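Local coordinates for deferrochelatase (Vibrio cholerae, PDB 5DE0), which binds heme b and probably works as a dye-decolorizing peroxidase, oxidising substrates at the expense of hydrogen peroxide, at residues B[214-222]-B[265-276]. Residues are numbered along the deposited sequence; the frame is centred on the assembly and turned at random.
Sequences ASHVGRVDI and SMYGVTDGKTDQ. With HEM (protoporphyrin IX containing Fe), chain F.
The His216 ring has Val220 CG1 over one face, offset toward the rim, while Met266 CE and the carboxylate of Asp275 lie at its edge, near its plane. This is the proximal side of the heme in a DyP-type peroxidase, with a His-carboxylate hydrogen bond: His216 NE2 binds the heme iron at 2.5 Å, and ND1, across the ring, donates to Asp275 OD2. Ring and carboxylate planes are 29° apart, nearly coplanar; the modelled bond length of 2.4 Å between His216 ND1 and Asp275 OD2 is doubtful. Asp275 is itself positioned by Leu277 N on OD1. Met266 SD is 3.9 Å from Val220 CG1. On the heme side, Met266 SD comes within 3.5 Å of the vinyl carbon HEM CAB.

The second flat group, the Arg219 guanidinium, has Ser265 OG offset over one face and Asp271 OD1 and Lys273 O at its edge. Bends at chi2 (-78°) and chi3 (80°) turn the chain toward the loop after helix 257-266. In that loop Arg219 NH2 forms a salt bridge with Asp271 OD1 (2.8 Å), met from above the carboxylate plane, the two flat groups being steeply inclined. NH1 donates weakly to Lys273 O in the loop and to Ser265 O at the helix end. Ser265 OG donates to Arg219 O at 2.9 Å, in the carbonyl plane, on a lone pair.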
loop_
_atom_site.group_PDB
_atom_site.type_symbol
_atom_site.label_atom_id
_atom_site.label_comp_id
_atom_site.label_asym_id
_atom_site.label_seq_id
_atom_site.Cartn_x
_atom_site.Cartn_y
_atom_site.Cartn_z
ATOM N N ALA B 214 -19.071 18.897 -21.372
ATOM C CA ALA B 214 -19.213 17.585 -20.752
ATOM C C ALA B 214 -17.869 17.031 -20.284
ATOM O O ALA B 214 -17.816 15.993 -19.625
ATOM C CB ALA B 214 -19.878 16.616 -21.717
ATOM N N SER B 215 -16.785 17.722 -20.624
ATOM C CA SER B 215 -15.468 17.339 -20.129
ATOM C C SER B 215 -15.409 17.577 -18.627
ATOM O O SER B 215 -16.201 18.351 -18.088
ATOM C CB SER B 215 -14.361 18.124 -20.832
ATOM O OG SER B 215 -14.291 19.451 -20.342
ATOM N N HIS B 216 -14.468 16.922 -17.954
ATOM C CA HIS B 216 -14.391 16.998 -16.498
ATOM C C HIS B 216 -14.192 18.425 -15.996
ATOM O O HIS B 216 -14.922 18.884 -15.115
ATOM C CB HIS B 216 -13.267 16.110 -15.970
ATOM C CG HIS B 216 -13.233 16.025 -14.478
ATOM N ND1 HIS B 216 -14.262 15.478 -13.743
ATOM C CD2 HIS B 216 -12.306 16.436 -13.581
ATOM C CE1 HIS B 216 -13.967 15.545 -12.458
ATOM N NE2 HIS B 216 -12.786 16.123 -12.333
ATOM N N VAL B 217 -13.204 19.118 -16.551
ATOM C CA VAL B 217 -12.960 20.511 -16.195
ATOM C C VAL B 217 -14.177 21.359 -16.558
ATOM O O VAL B 217 -14.552 22.267 -15.819
ATOM C CB VAL B 217 -11.700 21.063 -16.893
ATOM C CG1 VAL B 217 -11.540 22.553 -16.622
ATOM C CG2 VAL B 217 -10.467 20.302 -16.429
ATOM N N GLY B 218 -14.807 21.041 -17.685
ATOM C CA GLY B 218 -16.025 21.718 -18.090
ATOM C C GLY B 218 -17.138 21.555 -17.070
ATOM O O GLY B 218 -18.000 22.423 -16.930
ATOM N N ARG B 219 -17.111 20.436 -16.350
ATOM C CA ARG B 219 -18.112 20.145 -15.330
ATOM C C ARG B 219 -17.802 20.822 -13.997
ATOM O O ARG B 219 -18.712 21.257 -13.291
ATOM C CB ARG B 219 -18.232 18.635 -15.114
ATOM C CG ARG B 219 -18.738 17.840 -16.311
ATOM C CD ARG B 219 -20.247 17.960 -16.486
ATOM N NE ARG B 219 -20.638 19.201 -17.150
ATOM C CZ ARG B 219 -21.895 19.538 -17.420
ATOM N NH1 ARG B 219 -22.888 18.727 -17.083
ATOM N NH2 ARG B 219 -22.158 20.689 -18.025
ATOM N N VAL B 220 -16.521 20.911 -13.653
ATOM C CA VAL B 220 -16.130 21.371 -12.325
ATOM C C VAL B 220 -15.644 22.816 -12.295
ATOM O O VAL B 220 -15.559 23.415 -11.220
ATOM C CB VAL B 220 -15.029 20.470 -11.723
ATOM C CG1 VAL B 220 -15.500 19.026 -11.672
ATOM C CG2 VAL B 220 -13.744 20.591 -12.525
ATOM N N ASP B 221 -15.317 23.378 -13.455
ATOM C CA ASP B 221 -14.950 24.789 -13.516
ATOM C C ASP B 221 -16.218 25.632 -13.555
ATOM O O ASP B 221 -16.658 26.073 -14.619
ATOM C CB ASP B 221 -14.071 25.087 -14.733
ATOM C CG ASP B 221 -13.553 26.513 -14.747
ATOM O OD1 ASP B 221 -14.240 27.393 -15.307
ATOM O OD2 ASP B 221 -12.458 26.753 -14.195
ATOM N N ILE B 222 -16.805 25.846 -12.384
ATOM C CA ILE B 222 -18.068 26.561 -12.279
ATOM C C ILE B 222 -17.900 27.924 -11.613
ATOM O O ILE B 222 -17.318 28.026 -10.527
ATOM C CB ILE B 222 -19.107 25.741 -11.479
ATOM C CG1 ILE B 222 -19.273 24.352 -12.096
ATOM C CG2 ILE B 222 -20.441 26.472 -11.432
ATOM C CD1 ILE B 222 -20.149 23.432 -11.280
ATOM N N SER B 265 -23.270 18.794 -10.914
ATOM C CA SER B 265 -22.882 19.079 -12.290
ATOM C C SER B 265 -22.271 17.844 -12.944
ATOM O O SER B 265 -22.491 17.580 -14.126
ATOM C CB SER B 265 -21.894 20.247 -12.336
ATOM O OG SER B 265 -21.449 20.492 -13.658
ATOM N N MET B 266 -21.509 17.083 -12.164
ATOM C CA MET B 266 -20.831 15.894 -12.670
ATOM C C MET B 266 -21.792 14.739 -12.917
ATOM O O MET B 266 -21.648 13.998 -13.888
ATOM C CB MET B 266 -19.736 15.445 -11.698
ATOM C CG MET B 266 -18.474 16.291 -11.732
ATOM S SD MET B 266 -17.275 15.752 -10.501
ATOM C CE MET B 266 -17.082 14.029 -10.952
ATOM N N TYR B 267 -22.777 14.592 -12.037
ATOM C CA TYR B 267 -23.658 13.432 -12.079
ATOM C C TYR B 267 -25.016 13.730 -12.712
ATOM O O TYR B 267 -25.994 13.026 -12.466
ATOM C CB TYR B 267 -23.839 12.865 -10.668
ATOM C CG TYR B 267 -22.641 12.071 -10.190
ATOM C CD1 TYR B 267 -22.594 10.690 -10.351
ATOM C CD2 TYR B 267 -21.555 12.699 -9.593
ATOM C CE1 TYR B 267 -21.502 9.957 -9.923
ATOM C CE2 TYR B 267 -20.456 11.971 -9.163
ATOM C CZ TYR B 267 -20.436 10.601 -9.331
ATOM O OH TYR B 267 -19.351 9.871 -8.906
ATOM N N GLY B 268 -25.063 14.776 -13.532
ATOM C CA GLY B 268 -26.224 15.052 -14.361
ATOM C C GLY B 268 -27.460 15.601 -13.670
ATOM O O GLY B 268 -28.561 15.515 -14.212
ATOM N N VAL B 269 -27.287 16.170 -12.481
ATOM C CA VAL B 269 -28.407 16.772 -11.763
ATOM C C VAL B 269 -28.679 18.184 -12.274
ATOM O O VAL B 269 -29.833 18.604 -12.392
ATOM C CB VAL B 269 -28.147 16.816 -10.245
ATOM C CG1 VAL B 269 -29.274 17.551 -9.527
ATOM C CG2 VAL B 269 -27.990 15.409 -9.693
ATOM N N THR B 270 -27.611 18.906 -12.595
ATOM C CA THR B 270 -27.723 20.295 -13.027
ATOM C C THR B 270 -28.168 20.421 -14.486
ATOM O O THR B 270 -29.205 21.018 -14.777
ATOM C CB THR B 270 -26.388 21.042 -12.849
ATOM O OG1 THR B 270 -25.883 20.817 -11.527
ATOM C CG2 THR B 270 -26.576 22.535 -13.075
ATOM N N ASP B 271 -27.380 19.852 -15.394
ATOM C CA ASP B 271 -27.604 20.003 -16.829
ATOM C C ASP B 271 -28.342 18.822 -17.443
ATOM O O ASP B 271 -29.014 18.964 -18.466
ATOM C CB ASP B 271 -26.270 20.190 -17.556
ATOM C CG ASP B 271 -25.640 21.538 -17.285
ATOM O OD1 ASP B 271 -24.658 21.882 -17.974
ATOM O OD2 ASP B 271 -26.131 22.256 -16.389
ATOM N N GLY B 272 -28.208 17.657 -16.822
ATOM C CA GLY B 272 -28.712 16.429 -17.404
ATOM C C GLY B 272 -27.576 15.673 -18.065
ATOM O O GLY B 272 -27.713 14.497 -18.409
ATOM N N LYS B 273 -26.450 16.355 -18.247
ATOM C CA LYS B 273 -25.256 15.720 -18.795
ATOM C C LYS B 273 -24.327 15.235 -17.689
ATOM O O LYS B 273 -24.117 15.929 -16.693
ATOM C CB LYS B 273 -24.500 16.679 -19.715
ATOM C CG LYS B 273 -24.967 16.667 -21.155
ATOM C CD LYS B 273 -26.154 17.581 -21.360
ATOM C CE LYS B 273 -26.496 17.693 -22.833
ATOM N NZ LYS B 273 -27.275 18.924 -23.115
ATOM N N THR B 274 -23.769 14.045 -17.876
ATOM C CA THR B 274 -22.837 13.481 -16.914
ATOM C C THR B 274 -21.399 13.744 -17.335
ATOM O O THR B 274 -21.126 14.066 -18.492
ATOM C CB THR B 274 -23.039 11.969 -16.749
ATOM O OG1 THR B 274 -22.830 11.320 -18.009
ATOM C CG2 THR B 274 -24.444 11.669 -16.252
ATOM N N ASP B 275 -20.483 13.603 -16.385
ATOM C CA ASP B 275 -19.061 13.790 -16.642
ATOM C C ASP B 275 -18.529 12.681 -17.547
ATOM O O ASP B 275 -18.797 11.500 -17.320
ATOM C CB ASP B 275 -18.283 13.821 -15.321
ATOM C CG ASP B 275 -16.901 14.432 -15.464
ATOM O OD1 ASP B 275 -16.237 14.200 -16.496
ATOM O OD2 ASP B 275 -16.476 15.151 -14.535
ATOM N N GLN B 276 -17.779 13.071 -18.574
ATOM C CA GLN B 276 -17.164 12.112 -19.486
ATOM C C GLN B 276 -16.137 11.242 -18.763
ATOM O O GLN B 276 -15.921 10.088 -19.136
ATOM C CB GLN B 276 -16.504 12.836 -20.662
ATOM C CG GLN B 276 -17.482 13.530 -21.598
ATOM C CD GLN B 276 -18.311 12.552 -22.408
ATOM O OE1 GLN B 276 -17.787 11.589 -22.965
ATOM N NE2 GLN B 276 -19.616 12.795 -22.475
HETATM C CHA HEM F . -9.357 19.372 -11.991
HETATM C CHB HEM F . -12.865 18.814 -8.687
HETATM C CHC HEM F . -12.850 14.005 -9.424
HETATM C CHD HEM F . -8.798 14.505 -12.041
HETATM C C1A HEM F . -10.311 19.644 -11.035
HETATM C C2A HEM F . -10.664 20.953 -10.524
HETATM C C3A HEM F . -11.629 20.797 -9.612
HETATM C C4A HEM F . -11.923 19.383 -9.513
HETATM C CMA HEM F . -12.322 21.912 -8.798
HETATM C CAA HEM F . -10.031 22.291 -10.966
HETATM C CBA HEM F . -11.001 23.004 -11.906
HETATM C CGA HEM F . -10.349 24.230 -12.485
HETATM O O1A HEM F . -9.542 24.085 -13.438
HETATM O O2A HEM F . -10.643 25.349 -11.993
HETATM C C1B HEM F . -13.220 17.485 -8.665
HETATM C C2B HEM F . -14.384 16.940 -8.002
HETATM C C3B HEM F . -14.394 15.620 -8.189
HETATM C C4B HEM F . -13.231 15.264 -8.994
HETATM C CMB HEM F . -15.433 17.742 -7.200
HETATM C CAB HEM F . -15.497 14.702 -7.617
HETATM C CBB HEM F . -15.472 13.379 -7.762
HETATM C C1C HEM F . -11.729 13.706 -10.172
HETATM C C2C HEM F . -11.276 12.381 -10.554
HETATM C C3C HEM F . -10.149 12.527 -11.278
HETATM C C4C HEM F . -9.868 13.946 -11.377
HETATM C CMC HEM F . -12.001 11.073 -10.159
HETATM C CAC HEM F . -9.239 11.466 -11.947
HETATM C CBC HEM F . -9.501 10.157 -11.997
HETATM C C1D HEM F . -8.634 15.833 -12.375
HETATM C C2D HEM F . -7.744 16.332 -13.398
HETATM C C3D HEM F . -7.916 17.856 -13.382
HETATM C C4D HEM F . -8.895 18.123 -12.351
HETATM C CMD HEM F . -6.813 15.512 -14.316
HETATM C CAD HEM F . -7.200 18.881 -14.284
HETATM C CBD HEM F . -5.869 19.300 -13.671
HETATM C CGD HEM F . -6.106 20.029 -12.375
HETATM O O1D HEM F . -5.987 19.390 -11.297
HETATM O O2D HEM F . -6.410 21.249 -12.413
HETATM N NA HEM F . -11.100 18.710 -10.394
HETATM N NB HEM F . -12.541 16.436 -9.260
HETATM N NC HEM F . -10.847 14.633 -10.693
HETATM N ND HEM F . -9.287 16.912 -11.788
HETATM FE FE HEM F . -10.981 16.674 -10.615
#